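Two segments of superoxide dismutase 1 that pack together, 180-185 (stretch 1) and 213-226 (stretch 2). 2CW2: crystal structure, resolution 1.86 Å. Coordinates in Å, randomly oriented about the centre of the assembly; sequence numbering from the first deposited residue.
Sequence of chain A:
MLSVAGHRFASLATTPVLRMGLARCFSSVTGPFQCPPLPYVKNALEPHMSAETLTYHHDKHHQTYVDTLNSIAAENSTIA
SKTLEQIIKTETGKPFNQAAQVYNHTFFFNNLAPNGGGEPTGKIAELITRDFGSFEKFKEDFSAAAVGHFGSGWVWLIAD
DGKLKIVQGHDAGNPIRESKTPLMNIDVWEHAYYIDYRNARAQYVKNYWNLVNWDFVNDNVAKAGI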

# COMPACT_ATOMS: atom_id res chain seq x y z
N LYS A 180 19.98 -6.56 -11.88
CA LYS A 180 20.35 -7.19 -10.60
C LYS A 180 19.76 -8.55 -10.24
O LYS A 180 18.72 -8.95 -10.76
CB LYS A 180 20.16 -6.18 -9.47
CG LYS A 180 20.57 -4.77 -9.86
CD LYS A 180 20.22 -3.75 -8.77
CE LYS A 180 20.57 -2.31 -9.20
NZ LYS A 180 20.39 -1.32 -8.10
N THR A 181 20.42 -9.24 -9.32
CA THR A 181 20.01 -10.58 -8.91
C THR A 181 19.46 -10.63 -7.49
O THR A 181 20.19 -10.40 -6.55
CB THR A 181 21.21 -11.53 -8.99
OG1 THR A 181 21.74 -11.52 -10.32
CG2 THR A 181 20.74 -12.97 -8.80
N PRO A 182 18.17 -10.94 -7.36
CA PRO A 182 17.50 -11.01 -6.05
C PRO A 182 17.92 -12.23 -5.25
O PRO A 182 18.04 -13.33 -5.80
CB PRO A 182 16.02 -11.11 -6.40
CG PRO A 182 15.99 -11.55 -7.85
CD PRO A 182 17.26 -11.19 -8.49
N LEU A 183 18.16 -12.03 -3.96
CA LEU A 183 18.61 -13.11 -3.09
C LEU A 183 17.61 -13.38 -1.98
O LEU A 183 17.43 -14.53 -1.59
CB LEU A 183 19.97 -12.77 -2.47
CG LEU A 183 21.15 -12.55 -3.42
CD1 LEU A 183 22.38 -12.20 -2.60
CD2 LEU A 183 21.44 -13.81 -4.28
N MET A 184 16.98 -12.32 -1.48
CA MET A 184 16.04 -12.40 -0.37
C MET A 184 15.06 -11.24 -0.55
O MET A 184 15.43 -10.21 -1.12
CB MET A 184 16.80 -12.20 0.95
CG MET A 184 16.07 -12.63 2.23
SD MET A 184 17.23 -12.47 3.69
CE MET A 184 18.53 -12.17 2.94
N ASN A 185 13.83 -11.40 -0.08
CA ASN A 185 12.94 -10.22 -0.03
C ASN A 185 11.95 -10.30 1.11
O ASN A 185 11.81 -11.37 1.74
CB ASN A 185 12.25 -9.93 -1.38
CG ASN A 185 11.01 -10.83 -1.66
OD1 ASN A 185 10.63 -11.68 -0.86
ND2 ASN A 185 10.42 -10.65 -2.84
N ASN A 213 14.21 -18.49 4.83
CA ASN A 213 14.61 -19.79 4.29
C ASN A 213 16.03 -19.66 3.76
O ASN A 213 16.24 -19.30 2.59
CB ASN A 213 13.64 -20.19 3.17
CG ASN A 213 13.92 -21.56 2.59
OD1 ASN A 213 13.15 -22.06 1.75
ND2 ASN A 213 14.99 -22.19 3.03
N TRP A 214 17.01 -19.90 4.62
CA TRP A 214 18.39 -19.64 4.23
C TRP A 214 18.86 -20.62 3.15
O TRP A 214 19.81 -20.34 2.42
CB TRP A 214 19.34 -19.67 5.43
CG TRP A 214 19.15 -18.54 6.42
CD1 TRP A 214 18.79 -18.65 7.73
CD2 TRP A 214 19.37 -17.14 6.19
NE1 TRP A 214 18.74 -17.41 8.32
CE2 TRP A 214 19.11 -16.46 7.40
CE3 TRP A 214 19.78 -16.40 5.07
CZ2 TRP A 214 19.22 -15.07 7.52
CZ3 TRP A 214 19.89 -15.03 5.18
CH2 TRP A 214 19.63 -14.38 6.40
N ASP A 215 18.20 -21.77 3.04
CA ASP A 215 18.54 -22.71 1.98
C ASP A 215 18.19 -22.15 0.60
O ASP A 215 18.98 -22.28 -0.33
CB ASP A 215 17.83 -24.04 2.23
CG ASP A 215 18.42 -24.78 3.39
OD1 ASP A 215 17.96 -25.90 3.66
OD2 ASP A 215 19.37 -24.33 4.07
N PHE A 216 17.04 -21.48 0.50
CA PHE A 216 16.63 -20.80 -0.73
C PHE A 216 17.57 -19.65 -1.05
O PHE A 216 18.02 -19.50 -2.20
CB PHE A 216 15.18 -20.30 -0.60
CG PHE A 216 14.68 -19.48 -1.79
CD1 PHE A 216 14.49 -20.08 -3.04
CD2 PHE A 216 14.39 -18.14 -1.64
CE1 PHE A 216 14.00 -19.32 -4.13
CE2 PHE A 216 13.91 -17.39 -2.72
CZ PHE A 216 13.71 -17.98 -3.95
N VAL A 217 17.87 -18.85 -0.02
CA VAL A 217 18.80 -17.74 -0.19
C VAL A 217 20.14 -18.26 -0.71
O VAL A 217 20.68 -17.72 -1.68
CB VAL A 217 18.97 -16.92 1.09
CG1 VAL A 217 20.00 -15.76 0.90
CG2 VAL A 217 17.60 -16.32 1.53
N ASN A 218 20.66 -19.32 -0.08
CA ASN A 218 21.93 -19.90 -0.51
C ASN A 218 21.89 -20.50 -1.92
O ASN A 218 22.88 -20.40 -2.66
CB ASN A 218 22.42 -20.93 0.52
CG ASN A 218 23.31 -20.31 1.58
OD1 ASN A 218 24.13 -19.41 1.30
ND2 ASN A 218 23.17 -20.78 2.82
N ASP A 219 20.76 -21.07 -2.32
CA ASP A 219 20.57 -21.50 -3.69
C ASP A 219 20.67 -20.30 -4.65
O ASP A 219 21.23 -20.40 -5.74
CB ASP A 219 19.21 -22.17 -3.89
CG ASP A 219 19.10 -23.54 -3.21
OD1 ASP A 219 20.14 -24.17 -2.89
OD2 ASP A 219 17.99 -24.09 -2.99
N ASN A 220 20.09 -19.16 -4.27
CA ASN A 220 20.16 -17.97 -5.13
C ASN A 220 21.61 -17.51 -5.27
O ASN A 220 22.05 -17.10 -6.36
CB ASN A 220 19.30 -16.82 -4.57
CG ASN A 220 17.82 -17.17 -4.49
OD1 ASN A 220 17.09 -16.66 -3.63
ND2 ASN A 220 17.37 -18.05 -5.37
N VAL A 221 22.35 -17.57 -4.16
CA VAL A 221 23.77 -17.24 -4.18
C VAL A 221 24.52 -18.14 -5.16
O VAL A 221 25.27 -17.64 -6.02
CB VAL A 221 24.39 -17.36 -2.78
CG1 VAL A 221 25.95 -17.30 -2.84
CG2 VAL A 221 23.82 -16.26 -1.84
N ALA A 222 24.34 -19.44 -5.00
CA ALA A 222 25.01 -20.46 -5.81
C ALA A 222 24.74 -20.25 -7.30
O ALA A 222 25.65 -20.34 -8.12
CB ALA A 222 24.53 -21.86 -5.39
N LYS A 223 23.48 -20.00 -7.64
CA LYS A 223 23.08 -19.79 -9.03
C LYS A 223 23.68 -18.54 -9.65
O LYS A 223 23.98 -18.52 -10.86
CB LYS A 223 21.56 -19.74 -9.14
CG LYS A 223 20.93 -21.13 -9.10
CD LYS A 223 19.43 -21.07 -8.92
CE LYS A 223 18.83 -22.46 -9.07
NZ LYS A 223 18.52 -23.13 -7.80
N ALA A 224 23.82 -17.49 -8.86
CA ALA A 224 24.52 -16.30 -9.31
C ALA A 224 26.01 -16.57 -9.22
O ALA A 224 26.43 -17.53 -8.58
CB ALA A 224 24.14 -15.10 -8.47
N GLY A 225 26.84 -15.75 -9.84
CA GLY A 225 28.26 -16.11 -9.81
C GLY A 225 28.99 -16.13 -8.46
O GLY A 225 30.17 -16.45 -8.38
N ILE A 226 28.29 -15.80 -7.39
CA ILE A 226 28.94 -15.13 -6.27
C ILE A 226 29.28 -16.03 -5.05
O ILE A 226 30.60 -15.03 -4.52
CB ILE A 226 28.09 -13.91 -5.88
CG1 ILE A 226 26.90 -14.33 -5.03
CG2 ILE A 226 27.55 -13.19 -7.14
CD1 ILE A 226 26.17 -13.15 -4.39
OXT ILE A 226 29.42 -16.86 -4.87

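A short strand, 181-185, lies along a helix, 214-223, and runs almost exactly against it: the N-to-C directions differ by 170°, and the axes approach to 7.4 Å. Because the two elements are so nearly antiparallel, successive strand residues meet successively earlier parts of the helix. Thr181 faces Ala224, just past the helix end, while Leu183 sits beside Val217, with their CA atoms 5.5 Å apart, and Met184 reaches back to Trp214 in the first turn.

Leu183 is the principal bump, with more of its surface covered by the other stretch than any other residue here. Its CA-to-CB bond points sideways, yet the m,t rotamer carries the end of the side chain closer to the helix. There CD2 settles against the helix surface, 3.7 Å from CB of Asn220, 3.9 Å from the backbone N of Val221 and 4.2 Å from Val221 CG2. The hollow is thus built partly from main chain, and the small protrusion of a CB helps to shape it. The other methyl, CD1, comes within 4.3 Å of CD1 of Ile226, the C-terminal residue, so the chain beyond the helix adds a further wall to the leucine pocket.

The backbone of Leu183 also takes part in the contact. Its carbonyl O lies 3.6 Å from CG2 of Val217 and 3.0 Å from the modelled OD1 of Asn220. Two oxygens that close make an awkward pairing; the amide of Asn220 is probably turned over in the model, and turned back it may offer the carbonyl a hydrogen bond. No other polar pair stands out across the contact, which otherwise rests on shape. Asn220 points its CB toward the strand, and that atom also touches the carbonyl O of Pro182 at 3.9 Å.

Val217 serves two neighbours with one methyl: the CG2 that meets the Leu183 carbonyl O is also 4.1 Å from CG of Met184. Met184 itself starts sideways, like Leu183, and again the end of the side chain comes nearer to the helix. Its CE lies 3.9 Å from CZ3 of Trp214, and its SD is 4.8 Å from the centroid of the six-membered ring, 47° off the ring normal. The approach is oblique. Trp214 reciprocates over a distance: its CA-to-CB bond points away from the strand, but the length of the indole brings its far end back into contact.

At the opposite end of the strand the fit is made with small groups. Thr181 and Ala224 both point toward the other stretch, and CG2 of the threonine meets CB of the alanine at 4.0 Å, although their CA atoms are 7.3 Å apart. The pattern to read here is one of reach: Thr181 and Ala224 point toward each other and meet through methyls, while Leu183, Met184 and Trp214 start sideways or away and bring their ends nearer; Val217, although sideways, touches the strand with a short side chain.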